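PDB 6DLH: alpha-1,4-endofucoidanase from Mariniflexile fucanivorans, which hydrolyses alpha-1,4-linked fucoidan from within the chain, as a retaining glycoside hydrolase of family 107. Local coordinates for residues A[43-48]-A[78-83]; A[141-146]-A[219-224]. All blocks are in the same frame, centred on the assembly; numbering follows the deposited sequence.

Interaction 1: residues A[43-48]-A[78-83]; sequences RGALGM and VDYVQL. With CA (calcium ion), chain H.
The ring of Y80 lies flat against the backbone of G47. G47 CA sits over the ring centre, 3.6 Å from the ring centroid, in a CH-pi contact. Chi1 of 70° sets Y80 CG between the backbone N and the carbonyl carbon, and chi2 (-82°) turns the ring so that one face meets G47 CA. A45 CB meets the edge of the ring at CE1, and Y80 OH bonds to T379 on the far side of strand 46-49. An alanine in place of Y80 would probably leave G47 CA without its aromatic cover and the T379 hydroxyl without this partner.

The CB of D79 points toward the 43-48 segment, and CG is anti to the carbonyl carbon (chi1 -62°). OD2 accepts from L46 N at 2.8 Å through its anti lone pair. The same OD2 binds the calcium ion, as does OD1, each at 2.4 Å. T77 O and four waters complete the metal's ligands. One of these waters also donates to G44 O at 2.8 Å, which ties the preceding loop to the site.

D79 N returns a bond to L46 O, and Y80 N adds a weak one. Farther on, M48 N reaches Y80 O at 3.0 Å, and Q82 N reaches M48 O at 2.8 Å in a nearly straight bond. V78 CG2 packs on M48 CG at 3.7 Å, the two side chains crossing at about a right angle. Helix 399-415 covers L46 and M48 through F405.

This is the parallel strand pairing of a beta-alpha-beta unit, strand 46-49, helix 66-71, strand 80-84, with a calcium site near the start of the second strand. The unit probably belongs to the parallel sheet of the GH29-like catalytic part, distinct from the Ig-like domains.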
ATOM      1  N   ARG A  43      12.497  -4.720  20.811  1.00 30.79           N
ATOM      2  CA  ARG A  43      13.871  -4.557  21.268  1.00 29.52           C
ATOM      3  C   ARG A  43      14.811  -5.370  20.381  1.00 29.92           C
ATOM      4  O   ARG A  43      14.667  -6.588  20.270  1.00 30.10           O
ATOM      5  CB  ARG A  43      14.008  -4.898  22.756  1.00 29.21           C
ATOM      6  CG  ARG A  43      13.517  -3.789  23.675  1.00 29.68           C
ATOM      7  CD  ARG A  43      13.485  -4.135  25.153  1.00 30.11           C
ATOM      8  NE  ARG A  43      14.795  -4.148  25.788  1.00 30.91           N
ATOM      9  CZ  ARG A  43      15.442  -5.244  26.170  1.00 32.22           C
ATOM     10  NH1 ARG A  43      14.848  -6.423  26.108  1.00 34.16           N
ATOM     11  NH2 ARG A  43      16.688  -5.162  26.602  1.00 31.63           N
ATOM     12  N   GLY A  44      15.767  -4.672  19.747  1.00 29.01           N
ATOM     13  CA  GLY A  44      16.704  -5.274  18.810  1.00 27.96           C
ATOM     14  C   GLY A  44      16.143  -5.391  17.392  1.00 27.81           C
ATOM     15  O   GLY A  44      16.802  -5.941  16.512  1.00 30.54           O
ATOM     16  N   ALA A  45      14.944  -4.841  17.168  1.00 25.88           N
ATOM     17  CA  ALA A  45      14.178  -5.073  15.948  1.00 27.01           C
ATOM     18  C   ALA A  45      14.516  -4.040  14.875  1.00 25.97           C
ATOM     19  O   ALA A  45      14.632  -2.851  15.161  1.00 25.15           O
ATOM     20  CB  ALA A  45      12.693  -5.065  16.249  1.00 26.02           C
ATOM     21  N   LEU A  46      14.619  -4.525  13.629  1.00 25.90           N
ATOM     22  CA  LEU A  46      14.953  -3.714  12.469  1.00 24.51           C
ATOM     23  C   LEU A  46      13.757  -3.681  11.521  1.00 24.22           C
ATOM     24  O   LEU A  46      13.305  -4.728  11.054  1.00 23.80           O
ATOM     25  CB  LEU A  46      16.177  -4.336  11.786  1.00 24.08           C
ATOM     26  CG  LEU A  46      16.577  -3.723  10.442  1.00 23.94           C
ATOM     27  CD1 LEU A  46      16.969  -2.258  10.615  1.00 24.63           C
ATOM     28  CD2 LEU A  46      17.734  -4.499   9.832  1.00 22.82           C
ATOM     29  N   GLY A  47      13.265  -2.470  11.226  1.00 22.40           N
ATOM     30  CA  GLY A  47      12.086  -2.318  10.382  1.00 22.09           C
ATOM     31  C   GLY A  47      12.353  -1.501   9.120  1.00 21.73           C
ATOM     32  O   GLY A  47      13.351  -0.795   9.027  1.00 21.47           O
ATOM     33  N   MET A  48      11.444  -1.620   8.147  1.00 22.44           N
ATOM     34  CA  MET A  48      11.520  -0.894   6.890  1.00 22.03           C
ATOM     35  C   MET A  48      10.166  -0.231   6.644  1.00 23.06           C
ATOM     36  O   MET A  48       9.221  -0.455   7.404  1.00 22.37           O
ATOM     37  CB  MET A  48      11.851  -1.839   5.727  1.00 22.32           C
ATOM     38  CG  MET A  48      13.034  -2.747   6.002  1.00 21.75           C
ATOM     39  SD  MET A  48      13.460  -3.827   4.612  1.00 24.29           S
ATOM     40  CE  MET A  48      14.362  -2.719   3.529  1.00 21.95           C
ATOM     41  N   VAL A  78      16.134  -8.484   9.062  1.00 25.26           N
ATOM     42  CA  VAL A  78      15.024  -7.548   9.156  1.00 24.86           C
ATOM     43  C   VAL A  78      13.834  -8.237   9.833  1.00 25.46           C
ATOM     44  O   VAL A  78      13.626  -9.435   9.670  1.00 24.24           O
ATOM     45  CB  VAL A  78      14.664  -6.969   7.775  1.00 25.74           C
ATOM     46  CG1 VAL A  78      14.299  -8.058   6.762  1.00 26.22           C
ATOM     47  CG2 VAL A  78      13.567  -5.924   7.876  1.00 24.72           C
ATOM     48  N   ASP A  79      13.042  -7.458  10.580  1.00 26.80           N
ATOM     49  CA  ASP A  79      12.056  -8.005  11.496  1.00 24.70           C
ATOM     50  C   ASP A  79      10.643  -7.618  11.064  1.00 24.72           C
ATOM     51  O   ASP A  79       9.710  -8.398  11.237  1.00 24.37           O
ATOM     52  CB  ASP A  79      12.379  -7.603  12.936  1.00 23.97           C
ATOM     53  CG  ASP A  79      13.718  -8.148  13.411  1.00 25.21           C
ATOM     54  OD1 ASP A  79      13.854  -9.388  13.500  1.00 25.05           O
ATOM     55  OD2 ASP A  79      14.632  -7.334  13.671  1.00 25.89           O
ATOM     56  N   TYR A  80      10.480  -6.418  10.501  1.00 24.40           N
ATOM     57  CA  TYR A  80       9.139  -5.920  10.234  1.00 23.73           C
ATOM     58  C   TYR A  80       9.162  -4.827   9.167  1.00 23.69           C
ATOM     59  O   TYR A  80      10.216  -4.266   8.857  1.00 23.27           O
ATOM     60  CB  TYR A  80       8.461  -5.469  11.535  1.00 23.59           C
ATOM     61  CG  TYR A  80       9.018  -4.213  12.164  1.00 24.28           C
ATOM     62  CD1 TYR A  80      10.163  -4.242  12.958  1.00 23.93           C
ATOM     63  CD2 TYR A  80       8.390  -2.989  11.976  1.00 23.31           C
ATOM     64  CE1 TYR A  80      10.668  -3.083  13.536  1.00 23.26           C
ATOM     65  CE2 TYR A  80       8.876  -1.825  12.553  1.00 23.31           C
ATOM     66  CZ  TYR A  80      10.025  -1.872  13.326  1.00 23.37           C
ATOM     67  OH  TYR A  80      10.508  -0.717  13.875  1.00 24.02           O
ATOM     68  N   VAL A  81       7.974  -4.547   8.613  1.00 23.66           N
ATOM     69  CA  VAL A  81       7.756  -3.497   7.633  1.00 22.93           C
ATOM     70  C   VAL A  81       6.539  -2.675   8.066  1.00 25.48           C
ATOM     71  O   VAL A  81       5.526  -3.240   8.486  1.00 25.31           O
ATOM     72  CB  VAL A  81       7.543  -4.097   6.231  1.00 23.73           C
ATOM     73  CG1 VAL A  81       7.219  -3.030   5.187  1.00 23.31           C
ATOM     74  CG2 VAL A  81       8.722  -4.950   5.781  1.00 21.67           C
ATOM     75  N   GLN A  82       6.651  -1.342   7.947  1.00 24.86           N
ATOM     76  CA  GLN A  82       5.552  -0.420   8.184  1.00 25.74           C
ATOM     77  C   GLN A  82       4.768  -0.212   6.891  1.00 25.47           C
ATOM     78  O   GLN A  82       5.355   0.043   5.840  1.00 24.45           O
ATOM     79  CB  GLN A  82       6.051   0.917   8.751  1.00 25.34           C
ATOM     80  CG  GLN A  82       4.933   1.932   8.986  1.00 24.92           C
ATOM     81  CD  GLN A  82       5.389   3.261   9.546  1.00 24.69           C
ATOM     82  OE1 GLN A  82       5.040   4.318   9.025  1.00 24.53           O
ATOM     83  NE2 GLN A  82       6.173   3.223  10.614  1.00 24.32           N
ATOM     84  N   LEU A  83       3.437  -0.332   7.001  1.00 25.00           N
ATOM     85  CA  LEU A  83       2.503  -0.150   5.901  1.00 26.50           C
ATOM     86  C   LEU A  83       1.533   0.973   6.255  1.00 27.32           C
ATOM     87  O   LEU A  83       1.228   1.190   7.426  1.00 29.31           O
ATOM     88  CB  LEU A  83       1.705  -1.441   5.697  1.00 25.56           C
ATOM     89  CG  LEU A  83       2.511  -2.700   5.391  1.00 26.32           C
ATOM     90  CD1 LEU A  83       1.625  -3.932   5.562  1.00 25.61           C
ATOM     91  CD2 LEU A  83       3.094  -2.637   3.983  1.00 25.48           C
TER
HETATM   92 CA    CA H 807      16.203  -9.131  13.625  1.00 28.93          CA
HETATM   93  O   HOH W   1      17.643  -7.227  14.148  1.00 23.92           O
HETATM   94  O   HOH W   2      15.977  -9.275  15.902  1.00 47.33           O
HETATM   95  O   HOH W   3      18.660  -9.941  13.880  1.00 27.24           O
HETATM   96  O   HOH W   4      15.914 -11.424  13.141  1.00 25.89           O

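Interaction 2: residues A[141-146]-A[219-224]; sequences GLRTEI and LIDAWC
R143 and D221 form the charged part of this contact. R143 NE lies 3.0 Å from D221 OD2 in a salt bridge, and NH2 adds a weak bond to the same oxygen. The guanidinium and carboxylate planes are turned 75° apart. The other oxygen, OD1, accepts from T144 N at 3.1 Å. R143 also makes a cation-pi contact with W41.

Among the neutral bonds, T144 OG1 donates to L219 O at 2.8 Å, in the carbonyl plane and on a lone pair. Its first torsion (chi1 76°) places OG1 between the backbone N and the carbonyl carbon. D221 N bonds to T144 O. The strand pairing continues with I146 N to A222 O at 2.7 Å and C224 N to I146 O at 2.8 Å.

The apolar part centres on I146. Its CG1 packs across I220 CG2 at 3.7 Å, and its CG2 touches W223 CZ3. I146 and W223 lie side by side. I146 CB and I220 CG2 both lie over one face of the indole, toward its rim. Helix 198-216 also packs on W223.

On the other side of the sheet, E145 CG lies against A222 CB. E145 OE2 bonds to Y290.

D221 thus spends both oxygens on consecutive residues of strand 143-149. Its negative charge is probably balanced by R143 where the strands begin, while farther along the pairing rests on backbone bonds and apolar packing.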
ATOM      1  N   GLY A 141       7.946 -14.096   6.761  1.00 28.83           N
ATOM      2  CA  GLY A 141       8.562 -14.248   8.066  1.00 29.07           C
ATOM      3  C   GLY A 141       8.686 -12.934   8.840  1.00 29.00           C
ATOM      4  O   GLY A 141       9.457 -12.866   9.798  1.00 29.35           O
ATOM      5  N   LEU A 142       7.880 -11.929   8.466  1.00 29.63           N
ATOM      6  CA  LEU A 142       8.004 -10.571   8.985  1.00 30.36           C
ATOM      7  C   LEU A 142       6.752 -10.164   9.765  1.00 30.24           C
ATOM      8  O   LEU A 142       5.642 -10.538   9.400  1.00 30.17           O
ATOM      9  CB  LEU A 142       8.237  -9.609   7.810  1.00 29.54           C
ATOM     10  CG  LEU A 142       9.568  -9.754   7.061  1.00 30.58           C
ATOM     11  CD1 LEU A 142       9.548  -9.000   5.737  1.00 29.26           C
ATOM     12  CD2 LEU A 142      10.742  -9.284   7.911  1.00 29.60           C
ATOM     13  N   ARG A 143       6.952  -9.360  10.822  1.00 30.69           N
ATOM     14  CA  ARG A 143       5.888  -8.705  11.572  1.00 29.97           C
ATOM     15  C   ARG A 143       5.520  -7.409  10.857  1.00 29.56           C
ATOM     16  O   ARG A 143       6.166  -7.043   9.878  1.00 28.48           O
ATOM     17  CB  ARG A 143       6.321  -8.476  13.028  1.00 31.15           C
ATOM     18  CG  ARG A 143       6.287  -9.745  13.870  1.00 32.23           C
ATOM     19  CD  ARG A 143       7.055  -9.713  15.178  1.00 34.15           C
ATOM     20  NE  ARG A 143       6.107  -9.589  16.267  1.00 38.59           N
ATOM     21  CZ  ARG A 143       5.835 -10.523  17.172  1.00 36.95           C
ATOM     22  NH1 ARG A 143       6.737 -11.431  17.510  1.00 36.51           N
ATOM     23  NH2 ARG A 143       4.650 -10.527  17.746  1.00 36.52           N
ATOM     24  N   THR A 144       4.459  -6.738  11.325  1.00 29.55           N
ATOM     25  CA  THR A 144       3.963  -5.553  10.640  1.00 29.85           C
ATOM     26  C   THR A 144       3.711  -4.423  11.639  1.00 28.48           C
ATOM     27  O   THR A 144       3.396  -4.662  12.808  1.00 27.73           O
ATOM     28  CB  THR A 144       2.717  -5.862   9.795  1.00 31.39           C
ATOM     29  OG1 THR A 144       1.619  -5.993  10.697  1.00 35.12           O
ATOM     30  CG2 THR A 144       2.850  -7.137   8.994  1.00 29.41           C
ATOM     31  N   GLU A 145       3.886  -3.193  11.143  1.00 28.13           N
ATOM     32  CA  GLU A 145       3.587  -1.951  11.843  1.00 27.08           C
ATOM     33  C   GLU A 145       2.682  -1.155  10.914  1.00 27.20           C
ATOM     34  O   GLU A 145       2.957  -1.074   9.719  1.00 29.57           O
ATOM     35  CB  GLU A 145       4.887  -1.192  12.146  1.00 25.78           C
ATOM     36  CG  GLU A 145       4.703   0.133  12.884  1.00 25.53           C
ATOM     37  CD  GLU A 145       5.962   0.985  13.085  1.00 26.83           C
ATOM     38  OE1 GLU A 145       6.857   0.961  12.203  1.00 25.53           O
ATOM     39  OE2 GLU A 145       6.048   1.692  14.122  1.00 25.54           O
ATOM     40  N   ILE A 146       1.605  -0.581  11.458  1.00 27.06           N
ATOM     41  CA  ILE A 146       0.617   0.070  10.616  1.00 27.28           C
ATOM     42  C   ILE A 146       0.574   1.557  10.936  1.00 28.08           C
ATOM     43  O   ILE A 146       0.441   1.937  12.100  1.00 29.37           O
ATOM     44  CB  ILE A 146      -0.767  -0.604  10.756  1.00 28.59           C
ATOM     45  CG1 ILE A 146      -0.726  -2.091  10.373  1.00 27.41           C
ATOM     46  CG2 ILE A 146      -1.820   0.164   9.966  1.00 28.00           C
ATOM     47  CD1 ILE A 146      -0.492  -2.361   8.900  1.00 29.14           C
ATOM     48  N   LEU A 219      -2.384 -10.234  12.394  1.00 37.52           N
ATOM     49  CA  LEU A 219      -1.629  -9.927  11.190  1.00 37.09           C
ATOM     50  C   LEU A 219      -0.970  -8.552  11.337  1.00 38.89           C
ATOM     51  O   LEU A 219      -0.117  -8.178  10.529  1.00 36.00           O
ATOM     52  CB  LEU A 219      -2.565  -9.984   9.977  1.00 35.57           C
ATOM     53  CG  LEU A 219      -3.027 -11.379   9.534  1.00 37.53           C
ATOM     54  CD1 LEU A 219      -4.013 -11.275   8.380  1.00 36.01           C
ATOM     55  CD2 LEU A 219      -1.857 -12.265   9.132  1.00 36.14           C
ATOM     56  N   ILE A 220      -1.378  -7.817  12.385  1.00 39.14           N
ATOM     57  CA  ILE A 220      -0.892  -6.480  12.701  1.00 39.13           C
ATOM     58  C   ILE A 220      -0.210  -6.520  14.065  1.00 38.22           C
ATOM     59  O   ILE A 220      -0.871  -6.803  15.061  1.00 43.03           O
ATOM     60  CB  ILE A 220      -2.062  -5.476  12.699  1.00 39.07           C
ATOM     61  CG1 ILE A 220      -2.658  -5.313  11.298  1.00 38.63           C
ATOM     62  CG2 ILE A 220      -1.632  -4.142  13.301  1.00 39.49           C
ATOM     63  CD1 ILE A 220      -3.825  -4.361  11.227  1.00 37.93           C
ATOM     64  N   ASP A 221       1.093  -6.205  14.115  1.00 33.25           N
ATOM     65  CA  ASP A 221       1.825  -6.306  15.372  1.00 32.36           C
ATOM     66  C   ASP A 221       1.915  -4.956  16.083  1.00 30.49           C
ATOM     67  O   ASP A 221       2.101  -4.916  17.296  1.00 29.71           O
ATOM     68  CB  ASP A 221       3.211  -6.937  15.204  1.00 31.03           C
ATOM     69  CG  ASP A 221       3.165  -8.336  14.627  1.00 31.63           C
ATOM     70  OD1 ASP A 221       3.009  -8.452  13.404  1.00 32.24           O
ATOM     71  OD2 ASP A 221       3.283  -9.298  15.410  1.00 34.01           O
ATOM     72  N   ALA A 222       1.797  -3.857  15.328  1.00 32.42           N
ATOM     73  CA  ALA A 222       2.046  -2.526  15.868  1.00 30.66           C
ATOM     74  C   ALA A 222       1.247  -1.499  15.081  1.00 29.95           C
ATOM     75  O   ALA A 222       1.016  -1.695  13.895  1.00 30.44           O
ATOM     76  CB  ALA A 222       3.525  -2.202  15.816  1.00 28.99           C
ATOM     77  N   TRP A 223       0.841  -0.423  15.772  1.00 29.99           N
ATOM     78  CA  TRP A 223       0.207   0.744  15.180  1.00 29.81           C
ATOM     79  C   TRP A 223       0.992   1.992  15.584  1.00 29.98           C
ATOM     80  O   TRP A 223       1.280   2.187  16.760  1.00 31.42           O
ATOM     81  CB  TRP A 223      -1.236   0.881  15.688  1.00 29.94           C
ATOM     82  CG  TRP A 223      -2.175  -0.241  15.368  1.00 29.61           C
ATOM     83  CD1 TRP A 223      -2.310  -1.418  16.041  1.00 28.62           C
ATOM     84  CD2 TRP A 223      -3.162  -0.257  14.321  1.00 29.06           C
ATOM     85  NE1 TRP A 223      -3.300  -2.173  15.473  1.00 32.57           N
ATOM     86  CE2 TRP A 223      -3.840  -1.487  14.417  1.00 30.47           C
ATOM     87  CE3 TRP A 223      -3.533   0.642  13.314  1.00 30.44           C
ATOM     88  CZ2 TRP A 223      -4.860  -1.845  13.536  1.00 30.36           C
ATOM     89  CZ3 TRP A 223      -4.538   0.290  12.440  1.00 31.06           C
ATOM     90  CH2 TRP A 223      -5.190  -0.940  12.552  1.00 30.39           C
ATOM     91  N   CYS A 224       1.301   2.870  14.627  1.00 29.23           N
ATOM     92  CA  CYS A 224       1.873   4.151  15.010  1.00 30.16           C
ATOM     93  C   CYS A 224       0.979   5.272  14.491  1.00 30.75           C
ATOM     94  O   CYS A 224       0.694   5.320  13.295  1.00 31.12           O
ATOM     95  CB  CYS A 224       3.319   4.304  14.543  1.00 29.50           C
ATOM     96  SG  CYS A 224       3.538   4.232  12.744  1.00 28.52           S
TER

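Overall arrangement
Both contacts are largely buried and belong to one parallel sheet, in which strand 143-149 lies between 80-84 and 222-226. Their centres are about 9 Å apart. Interaction 1 joins strands 46-49 and 80-84, and interaction 2 joins 143-149 and 222-226. The neighbouring middle strands connect them: Q82 NE2 reaches E145 OE1 at 2.8 Å, and L83 N reaches E145 O at 2.9 Å. Each contact has an aspartate near the start of its second strand that accepts a backbone N-H from the first. That charge is probably offset by calcium in interaction 1 and by R143 in interaction 2. R143 is partly exposed. Interaction 1 adds a tyrosine-glycine CH-pi contact, interaction 2 an isoleucine-tryptophan cluster under helix 198-216.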